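Local coordinates for protein transcription termination factor NusA (PDB 4MTN) that probably takes part in both termination and antitermination of transcription, binding the core RNA polymerase and the nascent RNA, at residues H51-R54 with T55-Q58; S367-Q370 with E371-D374. All coordinates share one frame; numbering follows the deposited sequence.

Contact 1 of 2, residues H51-R54 with T55-Q58; sequences HIDR and TSGQ
D53 and T55 meet through the carboxylate of the first and two donors of the second. The D53 side chain runs forward along the turn, with CG anti to the backbone N (chi1 -163°), and this places OD1 near the T55 main chain and hydroxyl together. T55 OG1 donates to D53 OD1 at 3.1 Å, approaching from above the carboxylate plane, 55° out of it; T55 N adds a weak bond to the same D53 OD1 at 3.3 Å, which closes an Asx turn. One carboxylate oxygen thus serves two donors of a single residue. S56 OG comes alongside D53 CB at 3.2 Å, but the angle from S56 OG to D53 OD2 is too poor for a bond.

The segments form the reversal of a β-hairpin joining strand 48-52 to strand 59-63, with H51 pairing with M60 further down the ladder. The two backbone bonds that close the turn are both weak: G57 N reaches D53 O at 2.8 Å in a bent bond, whereas D53 N meets Q58 O in a nearly straight one (171°) stretched to 3.4 Å. At the positive phi of G57 a side chain would collide with the carbonyl oxygen of S56, which explains a glycine here. G57 O rests 3.5 Å from I52 CG2.

R54 turns its guanidinium back alongside the end of strand 48-52 to meet helix 23-42, where NH2 makes a salt bridge with E24 and NH1 one with E31. E31 also accepts from I52 N, while I52 packs its buried side chain on F27 and V30 of that helix.

Contact 2 of 2, residues S367-Q370 with E371-D374; sequences SLTQ and EQAD
The backbone leaves helix 359-366 at S367, which has positive phi, passes through L368 in an extended conformation and turns into the next helix at T369, its N-cap. The first helical bonds follow: A373 N to T369 O and D374 N to Q370 O, both 3.2 Å.

T369 and Q372 close a capping box. Q372 OE1 accepts from T369 N at 3.1 Å in a straight bond (165°), and in return Q372 N gives a weak bond to T369 OG1 at 3.3 Å. The glutamine reaches back because its CG lies anti to the carbonyl carbon (chi1 -70°) and the chain beyond is extended. T369 OG1 donates to E371 OE1 at 3.1 Å, from above the carboxylate plane. L368 lies across the Q372 chain at about a right angle, the two CB atoms 3.9 Å apart. A carboxylate at E371, so near the start of the helix, would be expected to suit its dipole.

One turn on, Q370 NE2 lies near D374 OD1 (3.6 Å) without a hydrogen bond, the amide and carboxylate planes 56° apart; D374 OD2 lies beside Q370 O, two acceptors, unbonded. With an alanine in place of D374, the Q370 amide would probably lose this negative neighbour.

Within the helix-hairpin-helix region, this short link joins helix 359-366 to the long helix 370-399, whose Q370 and A373 both touch M363 of the preceding helix.

The two contacts come in series along the chain, contact 1 in the NusA N-terminal domain and contact 2 in the helix-hairpin-helix region. Their centres are about 74 Å apart, with nearest atoms about 61 Å apart, and they lie on opposite sides of the chain's centre without sharing a helix or sheet. The S1 and KH regions, associated with RNA binding in this family, come between them in sequence. Contact 1 is the turn between the first two strands, 48-52 and 59-63, of a three-stranded antiparallel sheet beside helix 23-42; contact 2 starts the long helix 370-399. Each is a local connection within its own domain, in keeping with an elongated, modular monomer.

Contact 1 of 2, residues H51-R54 with T55-Q58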
ATOM      1  N   HIS A  51      39.817  -9.607   6.536  1.00 79.25           N
ATOM      2  CA  HIS A  51      39.283 -10.802   5.899  1.00 79.80           C
ATOM      3  C   HIS A  51      39.715 -12.058   6.643  1.00 75.06           C
ATOM      4  O   HIS A  51      40.876 -12.201   7.020  1.00 74.41           O
ATOM      5  CB  HIS A  51      39.730 -10.886   4.439  1.00 86.11           C
ATOM      6  CG  HIS A  51      39.440 -12.206   3.797  1.00 92.50           C
ATOM      7  ND1 HIS A  51      38.159 -12.674   3.600  1.00 93.85           N
ATOM      8  CD2 HIS A  51      40.268 -13.164   3.312  1.00 98.32           C
ATOM      9  CE1 HIS A  51      38.209 -13.860   3.019  1.00 97.56           C
ATOM     10  NE2 HIS A  51      39.477 -14.180   2.834  1.00100.54           N
ATOM     11  N   ILE A  52      38.771 -12.966   6.856  1.00 73.21           N
ATOM     12  CA  ILE A  52      39.078 -14.244   7.480  1.00 73.16           C
ATOM     13  C   ILE A  52      38.939 -15.367   6.465  1.00 76.45           C
ATOM     14  O   ILE A  52      37.875 -15.549   5.876  1.00 78.04           O
ATOM     15  CB  ILE A  52      38.160 -14.528   8.680  1.00 72.61           C
ATOM     16  CG1 ILE A  52      38.304 -13.429   9.734  1.00 68.20           C
ATOM     17  CG2 ILE A  52      38.475 -15.890   9.280  1.00 74.75           C
ATOM     18  CD1 ILE A  52      37.365 -13.585  10.906  1.00 67.25           C
ATOM     19  N   ASP A  53      40.023 -16.106   6.251  1.00 82.04           N
ATOM     20  CA  ASP A  53      39.996 -17.256   5.357  1.00 88.11           C
ATOM     21  C   ASP A  53      39.003 -18.278   5.895  1.00 88.51           C
ATOM     22  O   ASP A  53      39.068 -18.662   7.059  1.00 91.00           O
ATOM     23  CB  ASP A  53      41.391 -17.870   5.217  1.00 97.16           C
ATOM     24  CG  ASP A  53      41.516 -18.782   4.009  1.00108.92           C
ATOM     25  OD1 ASP A  53      40.508 -19.405   3.614  1.00111.31           O
ATOM     26  OD2 ASP A  53      42.630 -18.879   3.452  1.00116.90           O
ATOM     27  N   ARG A  54      38.077 -18.708   5.045  1.00 88.85           N
ATOM     28  CA  ARG A  54      36.998 -19.588   5.476  1.00 89.40           C
ATOM     29  C   ARG A  54      37.502 -20.973   5.879  1.00 95.58           C
ATOM     30  O   ARG A  54      37.060 -21.532   6.881  1.00 96.80           O
ATOM     31  CB  ARG A  54      35.946 -19.711   4.372  1.00 87.31           C
ATOM     32  CG  ARG A  54      35.223 -18.406   4.063  1.00 80.99           C
ATOM     33  CD  ARG A  54      34.565 -17.835   5.311  1.00 74.52           C
ATOM     34  NE  ARG A  54      33.828 -16.604   5.040  1.00 69.93           N
ATOM     35  CZ  ARG A  54      34.314 -15.382   5.235  1.00 64.79           C
ATOM     36  NH1 ARG A  54      35.543 -15.222   5.705  1.00 64.38           N
ATOM     37  NH2 ARG A  54      33.571 -14.318   4.962  1.00 60.78           N
ATOM     38  N   THR A  55      38.423 -21.524   5.095  1.00100.70           N
ATOM     39  CA  THR A  55      38.952 -22.856   5.372  1.00107.72           C
ATOM     40  C   THR A  55      39.880 -22.888   6.588  1.00111.38           C
ATOM     41  O   THR A  55      39.661 -23.660   7.521  1.00115.09           O
ATOM     42  CB  THR A  55      39.714 -23.415   4.156  1.00110.51           C
ATOM     43  OG1 THR A  55      40.774 -22.518   3.800  1.00109.71           O
ATOM     44  CG2 THR A  55      38.776 -23.581   2.971  1.00110.31           C
ATOM     45  N   SER A  56      40.913 -22.050   6.572  1.00111.76           N
ATOM     46  CA  SER A  56      41.918 -22.055   7.633  1.00115.22           C
ATOM     47  C   SER A  56      41.482 -21.283   8.879  1.00111.54           C
ATOM     48  O   SER A  56      41.701 -21.734  10.002  1.00114.26           O
ATOM     49  CB  SER A  56      43.240 -21.490   7.109  1.00118.13           C
ATOM     50  OG  SER A  56      43.056 -20.213   6.527  1.00117.11           O
ATOM     51  N   GLY A  57      40.873 -20.119   8.679  1.00107.83           N
ATOM     52  CA  GLY A  57      40.390 -19.319   9.790  1.00104.29           C
ATOM     53  C   GLY A  57      41.319 -18.191  10.198  1.00102.01           C
ATOM     54  O   GLY A  57      41.035 -17.463  11.148  1.00100.56           O
ATOM     55  N   GLN A  58      42.431 -18.043   9.484  1.00102.40           N
ATOM     56  CA  GLN A  58      43.416 -17.016   9.813  1.00100.38           C
ATOM     57  C   GLN A  58      42.977 -15.631   9.336  1.00 92.74           C
ATOM     58  O   GLN A  58      42.753 -15.417   8.144  1.00 91.34           O
ATOM     59  CB  GLN A  58      44.783 -17.375   9.220  1.00109.43           C
ATOM     60  CG  GLN A  58      44.749 -17.793   7.758  1.00117.72           C
ATOM     61  CD  GLN A  58      46.099 -18.269   7.257  1.00127.05           C
ATOM     62  OE1 GLN A  58      47.056 -18.375   8.023  1.00130.21           O
ATOM     63  NE2 GLN A  58      46.180 -18.560   5.964  1.00131.24           N
TER

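Contact 2 of 2, residues S367-Q370 with E371-D374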
ATOM      1  N   SER A 367     -10.749  35.230 -17.252  1.00 82.07           N
ATOM      2  CA  SER A 367      -9.835  36.336 -17.535  1.00 81.00           C
ATOM      3  C   SER A 367      -9.557  37.139 -16.270  1.00 81.29           C
ATOM      4  O   SER A 367      -9.686  38.363 -16.257  1.00 83.67           O
ATOM      5  CB  SER A 367     -10.401  37.243 -18.631  1.00 83.08           C
ATOM      6  OG  SER A 367     -10.619  36.521 -19.829  1.00 83.06           O
ATOM      7  N   LEU A 368      -9.174  36.436 -15.208  1.00 79.66           N
ATOM      8  CA  LEU A 368      -9.016  37.048 -13.895  1.00 76.02           C
ATOM      9  C   LEU A 368      -7.559  37.098 -13.453  1.00 74.05           C
ATOM     10  O   LEU A 368      -6.749  36.259 -13.847  1.00 74.08           O
ATOM     11  CB  LEU A 368      -9.842  36.288 -12.854  1.00 72.44           C
ATOM     12  CG  LEU A 368     -11.334  36.132 -13.153  1.00 71.26           C
ATOM     13  CD1 LEU A 368     -11.974  35.180 -12.158  1.00 70.19           C
ATOM     14  CD2 LEU A 368     -12.032  37.482 -13.132  1.00 70.90           C
ATOM     15  N   THR A 369      -7.233  38.090 -12.632  1.00 72.61           N
ATOM     16  CA  THR A 369      -5.890  38.223 -12.083  1.00 70.75           C
ATOM     17  C   THR A 369      -5.654  37.196 -10.980  1.00 71.36           C
ATOM     18  O   THR A 369      -6.539  36.404 -10.658  1.00 68.94           O
ATOM     19  CB  THR A 369      -5.651  39.634 -11.519  1.00 66.57           C
ATOM     20  OG1 THR A 369      -6.582  39.891 -10.463  1.00 64.71           O
ATOM     21  CG2 THR A 369      -5.828  40.680 -12.608  1.00 64.63           C
ATOM     22  N   GLN A 370      -4.457  37.215 -10.405  1.00 77.44           N
ATOM     23  CA  GLN A 370      -4.116  36.296  -9.325  1.00 82.20           C
ATOM     24  C   GLN A 370      -4.934  36.604  -8.076  1.00 85.78           C
ATOM     25  O   GLN A 370      -5.380  35.697  -7.374  1.00 84.54           O
ATOM     26  CB  GLN A 370      -2.621  36.368  -9.006  1.00 85.89           C
ATOM     27  CG  GLN A 370      -2.156  35.346  -7.980  1.00 86.88           C
ATOM     28  CD  GLN A 370      -2.177  33.927  -8.518  1.00 89.38           C
ATOM     29  OE1 GLN A 370      -1.899  33.693  -9.694  1.00 90.89           O
ATOM     30  NE2 GLN A 370      -2.510  32.971  -7.657  1.00 87.86           N
ATOM     31  N   GLU A 371      -5.131  37.892  -7.809  1.00 90.25           N
ATOM     32  CA  GLU A 371      -5.877  38.329  -6.636  1.00 88.47           C
ATOM     33  C   GLU A 371      -7.356  37.974  -6.754  1.00 82.00           C
ATOM     34  O   GLU A 371      -7.961  37.482  -5.802  1.00 81.75           O
ATOM     35  CB  GLU A 371      -5.716  39.838  -6.425  1.00 93.96           C
ATOM     36  CG  GLU A 371      -4.272  40.312  -6.329  1.00101.02           C
ATOM     37  CD  GLU A 371      -3.656  40.593  -7.686  1.00107.29           C
ATOM     38  OE1 GLU A 371      -4.391  41.041  -8.591  1.00109.93           O
ATOM     39  OE2 GLU A 371      -2.439  40.365  -7.848  1.00112.13           O
ATOM     40  N   GLN A 372      -7.930  38.227  -7.927  1.00 77.13           N
ATOM     41  CA  GLN A 372      -9.340  37.942  -8.173  1.00 72.42           C
ATOM     42  C   GLN A 372      -9.643  36.452  -8.057  1.00 71.01           C
ATOM     43  O   GLN A 372     -10.717  36.062  -7.601  1.00 71.38           O
ATOM     44  CB  GLN A 372      -9.754  38.447  -9.556  1.00 70.84           C
ATOM     45  CG  GLN A 372      -9.798  39.960  -9.681  1.00 68.96           C
ATOM     46  CD  GLN A 372     -10.128  40.418 -11.089  1.00 71.21           C
ATOM     47  OE1 GLN A 372      -9.729  39.788 -12.068  1.00 71.49           O
ATOM     48  NE2 GLN A 372     -10.867  41.516 -11.196  1.00 72.89           N
ATOM     49  N   ALA A 373      -8.689  35.624  -8.471  1.00 68.56           N
ATOM     50  CA  ALA A 373      -8.856  34.176  -8.416  1.00 67.68           C
ATOM     51  C   ALA A 373      -8.863  33.674  -6.976  1.00 63.62           C
ATOM     52  O   ALA A 373      -9.689  32.841  -6.605  1.00 62.12           O
ATOM     53  CB  ALA A 373      -7.760  33.486  -9.211  1.00 68.40           C
ATOM     54  N   ASP A 374      -7.937  34.187  -6.171  1.00 63.04           N
ATOM     55  CA  ASP A 374      -7.811  33.773  -4.778  1.00 61.76           C
ATOM     56  C   ASP A 374      -9.041  34.165  -3.967  1.00 57.64           C
ATOM     57  O   ASP A 374      -9.510  33.398  -3.126  1.00 54.05           O
ATOM     58  CB  ASP A 374      -6.556  34.381  -4.149  1.00 68.97           C
ATOM     59  CG  ASP A 374      -5.282  33.947  -4.850  1.00 77.51           C
ATOM     60  OD1 ASP A 374      -5.262  32.833  -5.418  1.00 77.91           O
ATOM     61  OD2 ASP A 374      -4.301  34.719  -4.831  1.00 81.82           O
TER